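Local atomic coordinates of aminotransferase class I and II (Anaerococcus prevotii, PDB entry 4EMY), a protein that binds pyridoxal 5'-phosphate and, as a homodimeric member of the class I aminotransferase family, probably catalyses amino-group transfer. Residues A38-A43 with N377-I381. Residue numbers count along the deposited sequence, not the author numbering.
Sequences AVINAA and NIFTI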
ATOM      1  N   ALA A  38       6.191 -34.579 -13.920  1.00 55.56           N
ATOM      2  CA  ALA A  38       6.794 -34.365 -15.227  1.00 55.51           C
ATOM      3  C   ALA A  38       7.442 -32.980 -15.367  1.00 54.11           C
ATOM      4  O   ALA A  38       8.310 -32.778 -16.213  1.00 54.28           O
ATOM      5  CB  ALA A  38       5.756 -34.587 -16.314  1.00 56.35           C
ATOM      6  N   VAL A  39       7.031 -32.040 -14.519  1.00 52.70           N
ATOM      7  CA  VAL A  39       7.429 -30.638 -14.660  1.00 51.50           C
ATOM      8  C   VAL A  39       8.347 -30.169 -13.527  1.00 50.54           C
ATOM      9  O   VAL A  39       8.204 -30.603 -12.383  1.00 50.55           O
ATOM     10  CB  VAL A  39       6.196 -29.711 -14.725  1.00 50.84           C
ATOM     11  CG1 VAL A  39       6.576 -28.345 -15.281  1.00 49.95           C
ATOM     12  CG2 VAL A  39       5.087 -30.336 -15.566  1.00 51.78           C
ATOM     13  N   ILE A  40       9.289 -29.288 -13.857  1.00 49.79           N
ATOM     14  CA  ILE A  40      10.154 -28.665 -12.861  1.00 48.88           C
ATOM     15  C   ILE A  40       9.911 -27.148 -12.855  1.00 47.81           C
ATOM     16  O   ILE A  40      10.508 -26.399 -13.638  1.00 47.75           O
ATOM     17  CB  ILE A  40      11.642 -29.029 -13.091  1.00 49.35           C
ATOM     18  CG1 ILE A  40      11.848 -30.535 -12.900  1.00 50.27           C
ATOM     19  CG2 ILE A  40      12.552 -28.252 -12.145  1.00 48.62           C
ATOM     20  CD1 ILE A  40      13.174 -31.062 -13.406  1.00 51.02           C
ATOM     21  N   ASN A  41       9.015 -26.710 -11.970  1.00 47.00           N
ATOM     22  CA  ASN A  41       8.601 -25.310 -11.888  1.00 46.00           C
ATOM     23  C   ASN A  41       9.511 -24.485 -10.976  1.00 45.26           C
ATOM     24  O   ASN A  41       9.271 -24.384  -9.768  1.00 44.90           O
ATOM     25  CB  ASN A  41       7.145 -25.227 -11.416  1.00 45.71           C
ATOM     26  CG  ASN A  41       6.570 -23.819 -11.481  1.00 44.89           C
ATOM     27  OD1 ASN A  41       7.204 -22.870 -11.960  1.00 44.44           O
ATOM     28  ND2 ASN A  41       5.344 -23.683 -10.996  1.00 44.74           N
ATOM     29  N   ALA A  42      10.543 -23.890 -11.569  1.00 45.05           N
ATOM     30  CA  ALA A  42      11.562 -23.174 -10.817  1.00 44.53           C
ATOM     31  C   ALA A  42      11.580 -21.688 -11.182  1.00 43.97           C
ATOM     32  O   ALA A  42      12.643 -21.093 -11.380  1.00 43.90           O
ATOM     33  CB  ALA A  42      12.916 -23.810 -11.070  1.00 45.09           C
ATOM     34  N   ALA A  43      10.391 -21.092 -11.238  1.00 43.75           N
ATOM     35  CA  ALA A  43      10.211 -19.748 -11.783  1.00 43.56           C
ATOM     36  C   ALA A  43      10.128 -18.636 -10.732  1.00 43.04           C
ATOM     37  O   ALA A  43      10.941 -17.706 -10.748  1.00 42.83           O
ATOM     38  CB  ALA A  43       8.990 -19.712 -12.692  1.00 43.53           C
ATOM     39  N   ASN A 377       9.799 -29.156 -20.137  1.00 55.24           N
ATOM     40  CA  ASN A 377       9.008 -28.767 -18.973  1.00 54.78           C
ATOM     41  C   ASN A 377       9.873 -28.249 -17.813  1.00 53.58           C
ATOM     42  O   ASN A 377       9.594 -28.531 -16.643  1.00 53.47           O
ATOM     43  CB  ASN A 377       8.111 -29.928 -18.521  1.00 55.78           C
ATOM     44  CG  ASN A 377       7.141 -30.384 -19.605  1.00 57.13           C
ATOM     45  OD1 ASN A 377       6.516 -29.566 -20.283  1.00 57.51           O
ATOM     46  ND2 ASN A 377       7.002 -31.695 -19.758  1.00 58.06           N
ATOM     47  N   ILE A 378      10.927 -27.503 -18.157  1.00 52.85           N
ATOM     48  CA  ILE A 378      11.822 -26.892 -17.178  1.00 51.82           C
ATOM     49  C   ILE A 378      11.768 -25.369 -17.305  1.00 51.33           C
ATOM     50  O   ILE A 378      12.255 -24.785 -18.281  1.00 51.47           O
ATOM     51  CB  ILE A 378      13.273 -27.422 -17.276  1.00 51.65           C
ATOM     52  CG1 ILE A 378      13.316 -28.909 -16.917  1.00 52.38           C
ATOM     53  CG2 ILE A 378      14.184 -26.667 -16.321  1.00 50.74           C
ATOM     54  CD1 ILE A 378      14.612 -29.605 -17.272  1.00 52.66           C
ATOM     55  N   PHE A 379      11.174 -24.739 -16.296  1.00 50.94           N
ATOM     56  CA  PHE A 379      10.901 -23.314 -16.329  1.00 50.57           C
ATOM     57  C   PHE A 379      11.770 -22.542 -15.348  1.00 49.78           C
ATOM     58  O   PHE A 379      11.836 -22.869 -14.157  1.00 49.62           O
ATOM     59  CB  PHE A 379       9.418 -23.061 -16.073  1.00 50.95           C
ATOM     60  CG  PHE A 379       8.526 -23.754 -17.051  1.00 51.95           C
ATOM     61  CD1 PHE A 379       8.024 -25.021 -16.779  1.00 52.53           C
ATOM     62  CD2 PHE A 379       8.213 -23.155 -18.266  1.00 52.57           C
ATOM     63  CE1 PHE A 379       7.214 -25.670 -17.694  1.00 53.63           C
ATOM     64  CE2 PHE A 379       7.404 -23.800 -19.187  1.00 53.71           C
ATOM     65  CZ  PHE A 379       6.901 -25.058 -18.898  1.00 54.19           C
ATOM     66  N   THR A 380      12.448 -21.529 -15.877  1.00 49.47           N
ATOM     67  CA  THR A 380      13.305 -20.654 -15.093  1.00 48.69           C
ATOM     68  C   THR A 380      13.201 -19.256 -15.682  1.00 48.69           C
ATOM     69  O   THR A 380      12.600 -19.082 -16.741  1.00 49.40           O
ATOM     70  CB  THR A 380      14.767 -21.120 -15.149  1.00 48.48           C
ATOM     71  OG1 THR A 380      15.117 -21.391 -16.510  1.00 49.04           O
ATOM     72  CG2 THR A 380      14.977 -22.381 -14.319  1.00 48.49           C
ATOM     73  N   ILE A 381      13.777 -18.265 -15.004  1.00 48.15           N
ATOM     74  CA  ILE A 381      13.710 -16.877 -15.473  1.00 48.33           C
ATOM     75  C   ILE A 381      15.029 -16.432 -16.112  1.00 48.38           C
ATOM     76  O   ILE A 381      16.067 -16.415 -15.446  1.00 48.01           O
ATOM     77  CB  ILE A 381      13.301 -15.895 -14.345  1.00 47.98           C
ATOM     78  CG1 ILE A 381      12.041 -16.379 -13.602  1.00 48.07           C
ATOM     79  CG2 ILE A 381      13.113 -14.487 -14.894  1.00 48.46           C
ATOM     80  CD1 ILE A 381      10.806 -16.587 -14.455  1.00 48.76           C
TER
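A residue with a left-handed backbone lies at the head of this two-stranded parallel pairing: N377, with positive phi, is the C' residue of the Schellman motif that ends helix 366-375. Asparagine tolerates positive phi better than most residues, and the turn redirects the chain from the helix into the extended run beside 38-43. The N377 carbonyl is the first acceptor, with I40 N to N377 O at 2.9 Å and almost linear. I40 O in turn receives F379 N at 3.2 Å, so I40 bonds to the residues before and after I378, as a parallel bridge requires. A third bond, A42 N to F379 O at 3.1 Å, is more bent; beyond N41 opposite F379 the register slips, A43 rather than A42 lying nearest T380, CA to CA 4.6 Å.

The two bridged pairs point to opposite faces. Beta-branched I40 and I378 suit extended backbone, CD1 of I40 4.1 Å from CG1 of I378. F379 shares the other face with N41, and its ring edge meets V39, CE1 of F379 to CG1 of V39 at 3.7 Å. Small A43 leaves room for I381, whose CD1 comes within 4.0 Å of A43 CB.

The pairing joins residues over 330 positions apart, consistent with the small domain of fold-type I aminotransferases, built from both chain ends; the I381 side chain is about 11 Å from bound PLP. Helix 399-411 covers the isoleucine face and helix 19-34 packs against N41 and F379, while backbone hydrogen bonds between A42 and A390 and between I381 and R388 tie the pair to strand 386-389 and the residue after it.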